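Local coordinates for protein prophenoloxidase b (Marsupenaeus japonicus, PDB 3WKY) that is a type 3 copper protein of the hemolymph, the precursor of a phenoloxidase that probably oxidises monophenols and o-diphenols at a dinuclear copper site, at residues V167-S172 with H474-F479; T448-K453 with N478-P483. All coordinates share one frame; numbering follows the deposited sequence.

Strand 472-481 is common to both contacts. Interaction 1 joins its first half in parallel to 165-169, an outermost strand of the mixed sheet within this chain; interaction 2 joins its second half antiparallel to strand 445-456. Their centres lie 13 Å apart, N478 and F479 belong to both, and S477 O lies 2.8 Å from K453 N, a probable hydrogen bond. Interaction 1 ties the copper-containing part of the chain to the Ig-like part, while interaction 2 lies within the latter. Neither forms the copper pocket, but F479 packs on M193 and N194 of helix 193-205, which also carries the pocket residues H199 and H203. The side chain of H474 is about 4 Å from a bound NAG.

Interaction 1. Residues V167-S172 with H474-F479; sequences VVEWHS and HIKSNF
V168 and I475 lie side by side and point the same way on the buried face of a parallel strand pair. V168 CG1, between the backbone N and the carbonyl carbon (chi1 73°), meets I475 CG1 at 4.1 Å. The backbone of V168 grips the residues flanking I475: V168 N donates to H474 O (2.9 Å), and V168 O receives K476 N (2.8 Å, N-H...O angle 166°), the usual parallel pattern. Further along this tight side the indole of W170, taken in one of its two modelled conformers, reaches across to the second strand. S477 CB lies over one face of its six-membered ring, a CH-pi contact 3.8 Å from the centroid and displaced toward the rim. I475 CG2 meets the same ring at its edge, in plane, 4.0 Å from CZ3.

The opposite face, with V167, E169, H474 and K476, is the solvent side: close contacts stay near the backbone, and the polar ends form no bond with each other. V167 CG2 reaches H474 CB at 3.7 Å, while the imidazole tip turns elsewhere: H474 NE2 is hydrogen-bonded to E165 OE1, and the side chain also touches a bound NAG. E169 and K476 run alongside each other with extended chains, yet E169 OE1 and K476 NZ remain 4.4 Å apart, beyond salt-bridge range, so their attraction is probably modest.

I147, K150 and A151 of helix 145-160 pack on V168, and I147 also touches W170, so this helix backs the buried face together with V143 and P144. Beyond 474-479, strand 445-456 carries the sheet on, with F455 bonded through its backbone to I475. The copper-containing part of the chain thus lends an edge strand to the sheet of the Ig-like part.

Interaction 2. Residues T448-K453 with N478-P483; sequences TFFTPK and NFLEHP
The phenyl ring of F450 carries L480 CD1 over one face, a CH-pi contact 3.9 Å from the centroid, and meets Y188 edge-to-face. F479 has K453 CD over one face, 4.0 Å from its centroid, and T451 O at its edge. Over a face of F449 lies E481 O, while P483 CD comes obliquely to within 3.6 Å of F449 CZ. Crossing F479 at about a right angle, the K453 chain bends at its end (chi4 -64°) to bring NZ 2.7 Å from E481 OE2, a salt bridge on the anti lone pair. E481 OE1 is engaged as well, by H482 N and by R576 in a second salt bridge, which fixes the carboxylate at both oxygens. An alanine at K453 would probably leave E481 OE2 without its charged mate and open a gap over the F479 ring beyond CB. In the backbone, F449 with E481 and T451 with F479 form antiparallel hydrogen-bonded pairs, four bonds in all. This antiparallel pair belongs to the mixed sheet of the hemocyanin Ig-like part, where strand 445-456 lies between 472-481 and 655-664, T663 bonds T448 through the backbone, and helix 193-205 lies against F479.

Interaction 1. Residues V167-S172 with H474-F479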
# COMPACT_ATOMS: atom_id res chain seq x y z
N VAL A 167 23.67 20.24 44.70
CA VAL A 167 22.40 20.44 44.02
C VAL A 167 22.62 20.23 42.54
O VAL A 167 23.58 20.76 41.98
CB VAL A 167 21.84 21.85 44.28
CG1 VAL A 167 20.51 22.04 43.55
CG2 VAL A 167 21.65 22.09 45.77
N VAL A 168 21.76 19.44 41.90
CA VAL A 168 21.80 19.32 40.45
C VAL A 168 20.45 19.72 39.88
O VAL A 168 19.42 19.56 40.55
CB VAL A 168 22.22 17.89 40.01
CG1 VAL A 168 21.09 16.89 40.23
CG2 VAL A 168 22.65 17.90 38.56
N GLU A 169 20.44 20.28 38.67
CA GLU A 169 19.19 20.69 38.04
C GLU A 169 19.14 20.43 36.54
O GLU A 169 20.17 20.18 35.91
CB GLU A 169 18.89 22.16 38.34
CG GLU A 169 19.66 23.16 37.51
CD GLU A 169 19.16 24.58 37.72
OE1 GLU A 169 19.95 25.42 38.21
OE2 GLU A 169 17.98 24.85 37.41
N TRP A 170 17.93 20.47 35.97
CA TRP A 170 17.78 20.27 34.53
C TRP A 170 16.62 21.06 33.96
O TRP A 170 15.85 21.68 34.69
CB TRP A 170 17.65 18.79 34.18
CG TRP A 170 16.26 18.25 34.08
CD1 TRP A 170 15.50 18.15 32.96
CD2 TRP A 170 15.48 17.70 35.15
NE1 TRP A 170 14.28 17.58 33.26
CE2 TRP A 170 14.25 17.30 34.60
CE3 TRP A 170 15.70 17.51 36.51
CZ2 TRP A 170 13.24 16.72 35.37
CZ3 TRP A 170 14.70 16.94 37.28
CH2 TRP A 170 13.49 16.55 36.71
N HIS A 171 16.52 21.04 32.63
CA HIS A 171 15.54 21.82 31.89
C HIS A 171 14.93 20.98 30.77
O HIS A 171 15.55 20.01 30.32
CB HIS A 171 16.21 23.07 31.32
CG HIS A 171 15.28 24.02 30.63
ND1 HIS A 171 14.99 23.93 29.28
CD2 HIS A 171 14.60 25.09 31.08
CE1 HIS A 171 14.16 24.89 28.95
NE2 HIS A 171 13.90 25.62 30.02
N SER A 172 13.74 21.36 30.30
CA SER A 172 13.05 20.62 29.24
C SER A 172 13.83 20.60 27.93
O SER A 172 13.73 19.64 27.16
CB SER A 172 11.64 21.20 29.00
OG SER A 172 11.72 22.52 28.51
N HIS A 474 20.54 17.24 46.39
CA HIS A 474 19.28 17.92 46.14
C HIS A 474 19.06 17.96 44.64
O HIS A 474 20.02 18.11 43.86
CB HIS A 474 19.32 19.35 46.70
CG HIS A 474 19.47 19.40 48.19
ND1 HIS A 474 18.43 19.10 49.05
CD2 HIS A 474 20.52 19.72 48.98
CE1 HIS A 474 18.84 19.23 50.30
NE2 HIS A 474 20.11 19.61 50.28
N ILE A 475 17.80 17.81 44.22
CA ILE A 475 17.47 17.87 42.80
C ILE A 475 16.46 18.98 42.55
O ILE A 475 15.39 19.00 43.16
CB ILE A 475 16.92 16.53 42.28
CG1 ILE A 475 17.98 15.43 42.44
CG2 ILE A 475 16.49 16.66 40.81
CD1 ILE A 475 17.49 14.04 42.10
N LYS A 476 16.82 19.89 41.65
CA LYS A 476 16.02 21.08 41.41
C LYS A 476 15.52 21.08 39.97
O LYS A 476 16.24 20.71 39.05
CB LYS A 476 16.87 22.32 41.68
CG LYS A 476 16.24 23.63 41.24
CD LYS A 476 17.13 24.81 41.62
CE LYS A 476 16.78 26.04 40.80
NZ LYS A 476 17.43 27.26 41.34
N SER A 477 14.27 21.48 39.78
CA SER A 477 13.71 21.56 38.44
C SER A 477 12.52 22.51 38.43
O SER A 477 12.05 22.94 39.49
CB SER A 477 13.29 20.17 37.94
OG SER A 477 12.34 19.58 38.81
N ASN A 478 12.05 22.83 37.23
CA ASN A 478 10.97 23.80 37.08
C ASN A 478 9.61 23.14 36.96
O ASN A 478 9.48 22.06 36.38
CB ASN A 478 11.23 24.68 35.85
CG ASN A 478 12.45 25.56 36.03
OD1 ASN A 478 12.57 26.27 37.02
ND2 ASN A 478 13.37 25.49 35.07
N PHE A 479 8.59 23.79 37.52
CA PHE A 479 7.23 23.27 37.52
C PHE A 479 6.28 24.39 37.14
O PHE A 479 6.51 25.55 37.51
CB PHE A 479 6.84 22.82 38.93
CG PHE A 479 7.59 21.63 39.42
CD1 PHE A 479 8.89 21.76 39.90
CD2 PHE A 479 7.00 20.37 39.43
CE1 PHE A 479 9.60 20.65 40.35
CE2 PHE A 479 7.69 19.26 39.88
CZ PHE A 479 9.00 19.40 40.35

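Interaction 2. Residues T448-K453 with N478-P483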
# COMPACT_ATOMS: atom_id res chain seq x y z
N THR A 448 -0.68 31.82 35.52
CA THR A 448 0.20 30.67 35.72
C THR A 448 1.60 31.09 35.33
O THR A 448 1.79 32.07 34.60
CB THR A 448 -0.18 29.41 34.90
OG1 THR A 448 0.03 29.64 33.51
CG2 THR A 448 -1.63 28.99 35.15
N PHE A 449 2.59 30.40 35.87
CA PHE A 449 3.99 30.68 35.54
C PHE A 449 4.88 29.53 35.99
O PHE A 449 4.42 28.63 36.69
CB PHE A 449 4.46 32.00 36.18
CG PHE A 449 3.92 32.24 37.56
CD1 PHE A 449 4.27 31.40 38.62
CD2 PHE A 449 3.07 33.29 37.81
CE1 PHE A 449 3.77 31.61 39.89
CE2 PHE A 449 2.56 33.52 39.08
CZ PHE A 449 2.92 32.68 40.12
N PHE A 450 6.15 29.53 35.58
CA PHE A 450 7.05 28.47 36.02
C PHE A 450 7.88 28.89 37.23
O PHE A 450 8.34 30.03 37.31
CB PHE A 450 7.95 27.98 34.88
CG PHE A 450 7.22 27.15 33.86
CD1 PHE A 450 7.08 25.78 34.04
CD2 PHE A 450 6.66 27.74 32.73
CE1 PHE A 450 6.40 25.00 33.11
CE2 PHE A 450 5.98 26.97 31.79
CZ PHE A 450 5.85 25.61 31.98
N THR A 451 8.05 27.95 38.15
CA THR A 451 8.76 28.17 39.40
C THR A 451 9.62 26.94 39.70
O THR A 451 9.19 25.81 39.47
CB THR A 451 7.76 28.42 40.57
OG1 THR A 451 7.17 29.71 40.44
CG2 THR A 451 8.45 28.34 41.92
N PRO A 452 10.85 27.14 40.20
CA PRO A 452 11.69 26.00 40.58
C PRO A 452 11.20 25.33 41.86
O PRO A 452 10.61 26.00 42.71
CB PRO A 452 13.06 26.65 40.82
CG PRO A 452 12.74 28.06 41.19
CD PRO A 452 11.55 28.43 40.35
N LYS A 453 11.42 24.03 41.98
CA LYS A 453 11.20 23.30 43.23
C LYS A 453 12.37 22.35 43.42
O LYS A 453 12.94 21.85 42.45
CB LYS A 453 9.89 22.51 43.21
CG LYS A 453 8.61 23.35 43.14
CD LYS A 453 7.39 22.45 43.23
CE LYS A 453 6.10 23.16 42.81
NZ LYS A 453 5.78 24.29 43.70
N ASN A 478 12.05 22.83 37.23
CA ASN A 478 10.97 23.80 37.08
C ASN A 478 9.61 23.14 36.96
O ASN A 478 9.48 22.06 36.38
CB ASN A 478 11.23 24.68 35.85
CG ASN A 478 12.45 25.56 36.03
OD1 ASN A 478 12.57 26.27 37.02
ND2 ASN A 478 13.37 25.49 35.07
N PHE A 479 8.59 23.79 37.52
CA PHE A 479 7.23 23.27 37.52
C PHE A 479 6.28 24.39 37.14
O PHE A 479 6.51 25.55 37.51
CB PHE A 479 6.84 22.82 38.93
CG PHE A 479 7.59 21.63 39.42
CD1 PHE A 479 8.89 21.76 39.90
CD2 PHE A 479 7.00 20.37 39.43
CE1 PHE A 479 9.60 20.65 40.35
CE2 PHE A 479 7.69 19.26 39.88
CZ PHE A 479 9.00 19.40 40.35
N LEU A 480 5.20 24.05 36.44
CA LEU A 480 4.13 25.02 36.27
C LEU A 480 3.56 25.29 37.65
O LEU A 480 3.53 24.38 38.49
CB LEU A 480 3.04 24.47 35.35
CG LEU A 480 2.04 25.54 34.92
CD1 LEU A 480 2.73 26.45 33.93
CD2 LEU A 480 0.75 24.95 34.34
N GLU A 481 3.11 26.52 37.90
CA GLU A 481 2.55 26.89 39.19
C GLU A 481 1.54 28.00 38.98
O GLU A 481 1.44 28.55 37.88
CB GLU A 481 3.67 27.36 40.14
CG GLU A 481 4.11 26.33 41.17
CD GLU A 481 3.06 26.08 42.24
OE1 GLU A 481 1.95 26.67 42.17
OE2 GLU A 481 3.34 25.28 43.16
N HIS A 482 0.79 28.34 40.03
CA HIS A 482 -0.21 29.39 39.94
C HIS A 482 -0.37 30.01 41.33
O HIS A 482 -0.15 29.34 42.33
CB HIS A 482 -1.56 28.80 39.51
CG HIS A 482 -2.18 27.92 40.55
ND1 HIS A 482 -3.05 28.40 41.51
CD2 HIS A 482 -2.05 26.59 40.79
CE1 HIS A 482 -3.43 27.41 42.29
NE2 HIS A 482 -2.84 26.30 41.88
N PRO A 483 -0.75 31.30 41.39
CA PRO A 483 -1.10 31.94 42.67
C PRO A 483 -2.38 31.35 43.25
O PRO A 483 -3.23 30.90 42.48
CB PRO A 483 -1.36 33.40 42.28
CG PRO A 483 -0.64 33.60 40.99
CD PRO A 483 -0.70 32.27 40.28